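Local coordinates for putative phosphosugar isomerase (Silicibacter pomeroyi DSS-3, PDB 3FJ1), which is of unknown function but probably binds a phosphorylated sugar through its two SIS domains, which resemble the isomerase part of glucosamine-6-phosphate synthase, at residues L24-Q29 with D141-P146; G145-L148 with K154-V157. All blocks are in the same frame, centred on the assembly; numbering follows the deposited sequence.

Interaction 1. Residues L24-Q29 with D141-P146; sequences LDHGAQ and DIHAGP
His26 and His143 bring their imidazoles together at nearly the same tilt and yet hardly stack: the planes lie at 25°, but the rings are slid so far apart that their centroids are 5.8 Å from each other. What does the touching is the methylene of His26, whose CB rests 3.4 Å from His143 NE2. On the helical side, Gly27 adds its backbone N, 4.0 Å from His143 CE1. The contact is therefore small, one imidazole leaning obliquely on a turn of helix 8-41, and it offers a compact example of divided labour: the polar bonds of His143 described here come from within its own segment, while the helix adds van der Waals contact. His143 follows the end of strand 138-141, one of the two outermost strands within this chain of the parallel sheet of the first SIS domain, a Rossmann-like alpha/beta fold flanked by helices. Here the Asp141 carboxylate reaches forward to close an Asx turn: the backbone N of His143 bonds to Asp141 OD1 at 2.9 Å, coming in from above the carboxylate plane. The ring is also steered, if only weakly, by the bond of 2.8 Å from His143 ND1 to Asp141 O, bent to 128°. Asp141 CG also lies over one face of the imidazole, toward its rim. With CG beside the backbone N (chi1 -65°), the ring of His143 swings over its own Asx turn and presents NE2 to the helix. Beyond it the loop is tied to Asn126, which bonds to both Ala144 N and Gly145 O.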
loop_
_atom_site.group_PDB
_atom_site.type_symbol
_atom_site.label_atom_id
_atom_site.label_comp_id
_atom_site.label_asym_id
_atom_site.label_seq_id
_atom_site.Cartn_x
_atom_site.Cartn_y
_atom_site.Cartn_z
ATOM N N LEU A 24 -20.531 13.845 -15.493
ATOM C CA LEU A 24 -21.187 13.024 -16.516
ATOM C C LEU A 24 -21.576 13.866 -17.740
ATOM O O LEU A 24 -21.340 13.453 -18.880
ATOM C CB LEU A 24 -22.398 12.300 -15.937
ATOM C CG LEU A 24 -22.159 11.153 -14.952
ATOM C CD1 LEU A 24 -23.403 10.798 -14.138
ATOM C CD2 LEU A 24 -21.597 9.890 -15.677
ATOM N N ASP A 25 -22.143 15.048 -17.500
ATOM C CA ASP A 25 -22.555 15.949 -18.568
ATOM C C ASP A 25 -21.358 16.636 -19.251
ATOM O O ASP A 25 -21.153 16.459 -20.441
ATOM C CB ASP A 25 -23.550 16.996 -18.028
ATOM C CG ASP A 25 -24.856 16.380 -17.568
ATOM O OD1 ASP A 25 -25.128 15.193 -17.902
ATOM O OD2 ASP A 25 -25.607 17.073 -16.851
ATOM N N HIS A 26 -20.559 17.386 -18.502
ATOM C CA HIS A 26 -19.446 18.160 -19.059
ATOM C C HIS A 26 -18.173 17.410 -19.378
ATOM O O HIS A 26 -17.373 17.906 -20.167
ATOM C CB HIS A 26 -19.088 19.320 -18.126
ATOM C CG HIS A 26 -20.224 20.256 -17.899
ATOM N ND1 HIS A 26 -20.483 21.332 -18.725
ATOM C CD2 HIS A 26 -21.220 20.232 -16.982
ATOM C CE1 HIS A 26 -21.571 21.952 -18.298
ATOM N NE2 HIS A 26 -22.037 21.303 -17.243
ATOM N N GLY A 27 -17.957 16.244 -18.762
ATOM C CA GLY A 27 -16.735 15.460 -18.991
ATOM C C GLY A 27 -16.881 14.341 -19.999
ATOM O O GLY A 27 -15.875 13.745 -20.401
ATOM N N ALA A 28 -18.107 14.041 -20.410
ATOM C CA ALA A 28 -18.374 12.944 -21.331
ATOM C C ALA A 28 -17.537 13.006 -22.609
ATOM O O ALA A 28 -16.998 11.983 -23.052
ATOM C CB ALA A 28 -19.865 12.888 -21.674
ATOM N N GLN A 29 -17.410 14.199 -23.192
ATOM C CA GLN A 29 -16.679 14.350 -24.459
ATOM C C GLN A 29 -15.177 14.068 -24.342
ATOM O O GLN A 29 -14.601 13.309 -25.138
ATOM C CB GLN A 29 -16.927 15.760 -25.042
ATOM C CG GLN A 29 -16.334 15.928 -26.462
ATOM C CD GLN A 29 -16.704 17.251 -27.128
ATOM O OE1 GLN A 29 -16.288 18.330 -26.690
ATOM N NE2 GLN A 29 -17.461 17.163 -28.212
ATOM N N ASP A 141 -10.769 16.723 -16.611
ATOM C CA ASP A 141 -11.257 17.554 -15.516
ATOM C C ASP A 141 -12.359 16.762 -14.763
ATOM O O ASP A 141 -13.379 16.361 -15.354
ATOM C CB ASP A 141 -11.817 18.841 -16.105
ATOM C CG ASP A 141 -12.229 19.873 -15.066
ATOM O OD1 ASP A 141 -12.505 19.564 -13.884
ATOM O OD2 ASP A 141 -12.325 21.052 -15.493
ATOM N N ILE A 142 -12.141 16.540 -13.476
ATOM C CA ILE A 142 -13.095 15.781 -12.636
ATOM C C ILE A 142 -14.363 16.542 -12.204
ATOM O O ILE A 142 -15.315 15.934 -11.674
ATOM C CB ILE A 142 -12.382 15.137 -11.408
ATOM C CG1 ILE A 142 -11.978 16.189 -10.348
ATOM C CG2 ILE A 142 -11.167 14.265 -11.928
ATOM C CD1 ILE A 142 -11.354 15.599 -9.063
ATOM N N HIS A 143 -14.405 17.843 -12.449
ATOM C CA HIS A 143 -15.588 18.638 -12.128
ATOM C C HIS A 143 -16.094 18.502 -10.681
ATOM O O HIS A 143 -17.289 18.416 -10.435
ATOM C CB HIS A 143 -16.718 18.323 -13.145
ATOM C CG HIS A 143 -16.401 18.730 -14.551
ATOM N ND1 HIS A 143 -15.685 17.938 -15.421
ATOM C CD2 HIS A 143 -16.692 19.862 -15.232
ATOM C CE1 HIS A 143 -15.556 18.558 -16.579
ATOM N NE2 HIS A 143 -16.160 19.727 -16.486
ATOM N N ALA A 144 -15.162 18.484 -9.732
ATOM C CA ALA A 144 -15.478 18.395 -8.317
ATOM C C ALA A 144 -15.879 19.778 -7.817
ATOM O O ALA A 144 -16.628 19.887 -6.852
ATOM C CB ALA A 144 -14.263 17.923 -7.536
ATOM N N GLY A 145 -15.386 20.818 -8.490
ATOM C CA GLY A 145 -15.601 22.208 -8.041
ATOM C C GLY A 145 -14.713 22.497 -6.841
ATOM O O GLY A 145 -13.895 21.682 -6.453
ATOM N N PRO A 146 -14.839 23.690 -6.256
ATOM C CA PRO A 146 -13.994 23.999 -5.101
ATOM C C PRO A 146 -14.320 23.127 -3.880
ATOM O O PRO A 146 -15.492 22.887 -3.581
ATOM C CB PRO A 146 -14.298 25.495 -4.816
ATOM C CG PRO A 146 -15.621 25.770 -5.454
ATOM C CD PRO A 146 -15.739 24.793 -6.627
#

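Interaction 2. Residues G145-L148 with K154-V157; sequences GPEL and KTFV
Lys154 NZ donates to Pro146 O at 3.0 Å, approaching from above the carbonyl plane with a C=O...N angle of 140°. The bond joins the loop to the first turn of helix 153-171, and the same ammonium forms a salt bridge with Glu15 of helix 8-41 and a weak bond to Ala144 O. A second bond also has its donor on the helix, but ends on a loop side chain: Thr155 N reaches Glu147 OE1 at 3.1 Å, fairly straight at 155° but tilted out of the carboxylate plane. The glutamate gets there by folding: its chain bends at chi2 (-75°), which turns the carboxylate back to the start of the helix. Glu147 and Lys154 do not form a salt bridge, for Glu147 OE2 and Lys154 NZ stay 4.8 Å apart. The carboxylate instead lies against the root of the lysine, with OE1 3.4 Å from Lys154 CB, while the lysine's own chain runs on, its ammonium ending at the Pro146 carbonyl, whose O Lys154 CE also approaches at 3.5 Å. An alanine in place of Glu147 would probably leave Thr155 N without this acceptor and open a gap beside the lysine methylenes. Farther out, Gly145 C lies 4.1 Å from Lys154 NZ, and Gln100 and Asn126 touch the Glu147 side chain from neighbouring loops. The loop from Glu147 to Lys154 matches the Glu-X-X-Val-Ala-X-Thr-Lys pattern of GlmS-type SIS domains, consistent with this loop and helix start bordering a sugar-phosphate site here, as in GlmS.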
loop_
_atom_site.group_PDB
_atom_site.type_symbol
_atom_site.label_atom_id
_atom_site.label_comp_id
_atom_site.label_asym_id
_atom_site.label_seq_id
_atom_site.Cartn_x
_atom_site.Cartn_y
_atom_site.Cartn_z
ATOM N N GLY A 145 -15.386 20.818 -8.490
ATOM C CA GLY A 145 -15.601 22.208 -8.041
ATOM C C GLY A 145 -14.713 22.497 -6.841
ATOM O O GLY A 145 -13.895 21.682 -6.453
ATOM N N PRO A 146 -14.839 23.690 -6.256
ATOM C CA PRO A 146 -13.994 23.999 -5.101
ATOM C C PRO A 146 -14.320 23.127 -3.880
ATOM O O PRO A 146 -15.492 22.887 -3.581
ATOM C CB PRO A 146 -14.298 25.495 -4.816
ATOM C CG PRO A 146 -15.621 25.770 -5.454
ATOM C CD PRO A 146 -15.739 24.793 -6.627
ATOM N N GLU A 147 -13.292 22.617 -3.225
ATOM C CA GLU A 147 -13.489 21.846 -2.009
ATOM C C GLU A 147 -13.193 22.839 -0.915
ATOM O O GLU A 147 -12.264 23.611 -1.041
ATOM C CB GLU A 147 -12.474 20.705 -1.844
ATOM C CG GLU A 147 -12.186 19.770 -3.036
ATOM C CD GLU A 147 -13.264 18.731 -3.381
ATOM O OE1 GLU A 147 -13.682 17.871 -2.523
ATOM O OE2 GLU A 147 -13.633 18.759 -4.591
ATOM N N LEU A 148 -13.987 22.891 0.133
ATOM C CA LEU A 148 -13.551 23.661 1.309
ATOM C C LEU A 148 -13.425 22.765 2.532
ATOM O O LEU A 148 -12.905 23.215 3.568
ATOM C CB LEU A 148 -14.386 24.922 1.588
ATOM C CG LEU A 148 -14.141 26.053 0.579
ATOM C CD1 LEU A 148 -14.982 27.287 0.975
ATOM C CD2 LEU A 148 -12.669 26.375 0.530
ATOM N N LYS A 154 -15.863 15.302 -2.500
ATOM C CA LYS A 154 -16.181 15.447 -3.905
ATOM C C LYS A 154 -15.020 14.989 -4.786
ATOM O O LYS A 154 -15.218 14.335 -5.810
ATOM C CB LYS A 154 -16.518 16.901 -4.228
ATOM C CG LYS A 154 -17.797 17.360 -3.610
ATOM C CD LYS A 154 -18.219 18.758 -4.121
ATOM C CE LYS A 154 -17.230 19.884 -3.802
ATOM N NZ LYS A 154 -17.740 21.163 -4.412
ATOM N N THR A 155 -13.823 15.408 -4.406
ATOM C CA THR A 155 -12.618 15.043 -5.131
ATOM C C THR A 155 -12.469 13.524 -5.197
ATOM O O THR A 155 -12.184 12.975 -6.255
ATOM C CB THR A 155 -11.376 15.696 -4.496
ATOM O OG1 THR A 155 -11.393 17.105 -4.778
ATOM C CG2 THR A 155 -10.088 15.106 -5.075
ATOM N N PHE A 156 -12.631 12.836 -4.063
ATOM C CA PHE A 156 -12.549 11.361 -4.104
ATOM C C PHE A 156 -13.584 10.739 -5.070
ATOM O O PHE A 156 -13.237 9.950 -5.955
ATOM C CB PHE A 156 -12.716 10.751 -2.715
ATOM C CG PHE A 156 -12.561 9.263 -2.728
ATOM C CD1 PHE A 156 -11.318 8.696 -2.609
ATOM C CD2 PHE A 156 -13.640 8.434 -2.999
ATOM C CE1 PHE A 156 -11.148 7.329 -2.655
ATOM C CE2 PHE A 156 -13.482 7.030 -3.050
ATOM C CZ PHE A 156 -12.209 6.482 -2.892
ATOM N N VAL A 157 -14.847 11.104 -4.884
ATOM C CA VAL A 157 -15.944 10.519 -5.675
ATOM C C VAL A 157 -15.800 10.815 -7.148
ATOM O O VAL A 157 -15.820 9.890 -7.949
ATOM C CB VAL A 157 -17.338 10.904 -5.122
ATOM C CG1 VAL A 157 -18.434 10.406 -6.049
ATOM C CG2 VAL A 157 -17.526 10.325 -3.695
#

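Both contacts involve the connection that leaves strand 138-141 and enters helix 153-171 in the first SIS domain. Interaction 1 takes the first part of this connection and interaction 2 the next, and they share Gly145 and Pro146; their centres lie 11 Å apart. Helix 8-41 serves both, packing directly on the loop in interaction 1 and supplying an acidic partner to the lysine in interaction 2. Ala144 also bridges them, its CB 4.0 Å from Thr155 N. The principle illustrated is that the loop after a sheet's last strand in chain order can be fixed at successive points, which probably keeps the loop of the presumed sugar-phosphate site in place.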